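Local coordinates for protein protease Do-like 1, chloroplastic (Arabidopsis thaliana, PDB 3QO6) that is a serine protease of the chloroplast, required at high temperature, that may help to degrade damaged proteins, at residues Gly64-Tyr70 against Asp101-Ile107. Residues are numbered along the deposited sequence; the frame is centred on the assembly and turned at random.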
loop_
_atom_site.group_PDB
_atom_site.type_symbol
_atom_site.label_atom_id
_atom_site.label_comp_id
_atom_site.label_asym_id
_atom_site.label_seq_id
_atom_site.Cartn_x
_atom_site.Cartn_y
_atom_site.Cartn_z
ATOM N N GLY B 64 -40.045 8.331 -26.042
ATOM C CA GLY B 64 -39.003 8.778 -25.120
ATOM C C GLY B 64 -38.467 7.806 -24.072
ATOM O O GLY B 64 -37.890 8.219 -23.060
ATOM N N HIS B 65 -38.662 6.511 -24.299
ATOM C CA HIS B 65 -38.148 5.523 -23.363
ATOM C C HIS B 65 -36.672 5.253 -23.646
ATOM O O HIS B 65 -36.266 5.055 -24.793
ATOM C CB HIS B 65 -38.961 4.245 -23.457
ATOM C CG HIS B 65 -40.285 4.345 -22.780
ATOM N ND1 HIS B 65 -41.446 3.848 -23.335
ATOM C CD2 HIS B 65 -40.637 4.891 -21.591
ATOM C CE1 HIS B 65 -42.456 4.082 -22.516
ATOM N NE2 HIS B 65 -41.993 4.713 -21.450
ATOM N N ILE B 66 -35.881 5.288 -22.579
ATOM C CA ILE B 66 -34.445 5.075 -22.645
ATOM C C ILE B 66 -34.056 3.846 -21.793
ATOM O O ILE B 66 -34.516 3.690 -20.642
ATOM C CB ILE B 66 -33.688 6.338 -22.133
ATOM C CG1 ILE B 66 -34.154 7.585 -22.891
ATOM C CG2 ILE B 66 -32.196 6.158 -22.301
ATOM C CD1 ILE B 66 -33.808 7.603 -24.382
ATOM N N VAL B 67 -33.227 2.974 -22.379
ATOM C CA VAL B 67 -32.760 1.763 -21.709
ATOM C C VAL B 67 -31.334 1.907 -21.193
ATOM O O VAL B 67 -30.502 2.579 -21.789
ATOM C CB VAL B 67 -32.804 0.553 -22.658
ATOM C CG1 VAL B 67 -32.563 -0.735 -21.885
ATOM C CG2 VAL B 67 -34.145 0.497 -23.346
ATOM N N THR B 68 -31.045 1.274 -20.069
ATOM C CA THR B 68 -29.707 1.348 -19.537
ATOM C C THR B 68 -29.529 0.281 -18.486
ATOM O O THR B 68 -30.395 -0.551 -18.273
ATOM C CB THR B 68 -29.427 2.734 -18.918
ATOM O OG1 THR B 68 -28.021 2.884 -18.707
ATOM C CG2 THR B 68 -30.129 2.882 -17.575
ATOM N N ASN B 69 -28.375 0.299 -17.844
ATOM C CA ASN B 69 -28.089 -0.650 -16.793
ATOM C C ASN B 69 -28.665 -0.029 -15.538
ATOM O O ASN B 69 -28.577 1.197 -15.320
ATOM C CB ASN B 69 -26.565 -0.835 -16.607
ATOM C CG ASN B 69 -25.968 -1.892 -17.528
ATOM O OD1 ASN B 69 -24.833 -1.759 -17.982
ATOM N ND2 ASN B 69 -26.719 -2.950 -17.794
ATOM N N TYR B 70 -29.261 -0.861 -14.704
ATOM C CA TYR B 70 -29.770 -0.327 -13.477
ATOM C C TYR B 70 -28.618 0.231 -12.650
ATOM O O TYR B 70 -28.736 1.336 -12.101
ATOM C CB TYR B 70 -30.484 -1.397 -12.680
ATOM C CG TYR B 70 -30.795 -0.951 -11.279
ATOM C CD1 TYR B 70 -31.433 0.283 -11.040
ATOM C CD2 TYR B 70 -30.487 -1.767 -10.188
ATOM C CE1 TYR B 70 -31.750 0.683 -9.757
ATOM C CE2 TYR B 70 -30.802 -1.378 -8.905
ATOM C CZ TYR B 70 -31.428 -0.156 -8.689
ATOM O OH TYR B 70 -31.686 0.225 -7.388
ATOM N N ASP B 101 -29.970 -6.476 -14.157
ATOM C CA ASP B 101 -29.378 -5.136 -14.262
ATOM C C ASP B 101 -29.853 -4.268 -15.431
ATOM O O ASP B 101 -29.067 -3.550 -16.051
ATOM C CB ASP B 101 -27.851 -5.241 -14.282
ATOM C CG ASP B 101 -27.166 -3.934 -13.950
ATOM O OD1 ASP B 101 -27.712 -3.111 -13.187
ATOM O OD2 ASP B 101 -26.049 -3.730 -14.440
ATOM N N VAL B 102 -31.155 -4.325 -15.697
ATOM C CA VAL B 102 -31.808 -3.554 -16.757
ATOM C C VAL B 102 -32.684 -2.442 -16.161
ATOM O O VAL B 102 -33.395 -2.663 -15.182
ATOM C CB VAL B 102 -32.722 -4.444 -17.560
ATOM C CG1 VAL B 102 -33.556 -3.607 -18.509
ATOM C CG2 VAL B 102 -31.898 -5.447 -18.304
ATOM N N ALA B 103 -32.659 -1.257 -16.753
ATOM C CA ALA B 103 -33.472 -0.170 -16.239
ATOM C C ALA B 103 -34.092 0.641 -17.358
ATOM O O ALA B 103 -33.505 0.773 -18.433
ATOM C CB ALA B 103 -32.642 0.723 -15.366
ATOM N N VAL B 104 -35.292 1.171 -17.132
ATOM C CA VAL B 104 -35.904 1.995 -18.171
ATOM C C VAL B 104 -36.166 3.416 -17.707
ATOM O O VAL B 104 -36.622 3.647 -16.599
ATOM C CB VAL B 104 -37.219 1.425 -18.687
ATOM C CG1 VAL B 104 -37.699 2.299 -19.823
ATOM C CG2 VAL B 104 -37.031 -0.002 -19.164
ATOM N N LEU B 105 -35.869 4.366 -18.575
ATOM C CA LEU B 105 -36.052 5.768 -18.269
ATOM C C LEU B 105 -37.011 6.361 -19.275
ATOM O O LEU B 105 -37.288 5.756 -20.325
ATOM C CB LEU B 105 -34.720 6.494 -18.375
ATOM C CG LEU B 105 -33.874 6.829 -17.146
ATOM C CD1 LEU B 105 -33.964 5.791 -16.050
ATOM C CD2 LEU B 105 -32.445 6.998 -17.625
ATOM N N ARG B 106 -37.534 7.538 -18.945
ATOM C CA ARG B 106 -38.430 8.248 -19.845
ATOM C C ARG B 106 -38.044 9.704 -19.809
ATOM O O ARG B 106 -37.684 10.250 -18.755
ATOM C CB ARG B 106 -39.895 8.113 -19.429
ATOM C CG ARG B 106 -40.882 8.388 -20.571
ATOM C CD ARG B 106 -42.309 8.732 -20.082
ATOM N NE ARG B 106 -43.242 8.874 -21.209
ATOM C CZ ARG B 106 -44.139 7.952 -21.577
ATOM N NH1 ARG B 106 -44.250 6.807 -20.901
ATOM N NH2 ARG B 106 -44.910 8.156 -22.644
ATOM N N ILE B 107 -38.077 10.322 -20.979
ATOM C CA ILE B 107 -37.771 11.731 -21.097
ATOM C C ILE B 107 -38.818 12.358 -22.004
ATOM O O ILE B 107 -39.448 11.679 -22.827
ATOM C CB ILE B 107 -36.345 12.009 -21.676
ATOM C CG1 ILE B 107 -36.207 11.431 -23.080
ATOM C CG2 ILE B 107 -35.288 11.465 -20.737
ATOM C CD1 ILE B 107 -34.982 11.935 -23.819
#
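The His65 ring has Leu105 O in plane at its edge, while Arg106 CG lies 3.7 Å from His65 CD2. The guanidinium plane of Arg106 is turned 77° from the ring; His65 ND1 is bonded to Asp61 OD1. At the other end, the amide of Asn69 and the carboxylate of Asp101 lie with their planes only 4° apart, although the two side chains cross at about a right angle. What joins the residues is the backbone carbonyl of Asp101: Asn69 ND2 donates to Asp101 O at 3.0 Å, and Tyr70 N reaches the same oxygen from the opposite face of its carbonyl plane, well above that plane. Asp101 CG stands anti to its own backbone nitrogen (chi1 -162°), which carries Asp101 OD1 to 3.3 Å from Tyr70 CB, and OD2 is hydrogen-bonded to His71 ND1, as in the Ser-His-Asp triad predicted here with Ser180. Without the Asn69 amide, as with an alanine here, Asp101 O would probably keep Tyr70 N as its one donor across this pair, and the start of strand 102-107 would be less firmly held to the end of strand 65-69. Between these ends the strands run antiparallel: Ile66 and Leu105 exchange both backbone bonds, with Leu105 N to Ile66 O at 2.6 Å, and Thr68 pairs likewise with Ala103. Ile66, Thr68, Ala103 and Leu105 share one face, where the CB atoms of Ile66 and Leu105 meet at 3.9 Å; His65, Val67, Val104 and Arg106 share the other. Strands 65-69 and 102-107 are neighbours in the six-stranded barrel of the chymotrypsin-like protease domain, flanked by strands 47-61 and 88-97; Val104 rests on helix 214-227, Val67 and Asn69 touch strand 191-198, and the Tyr70 ring stacks with Phe96 of strand 88-97.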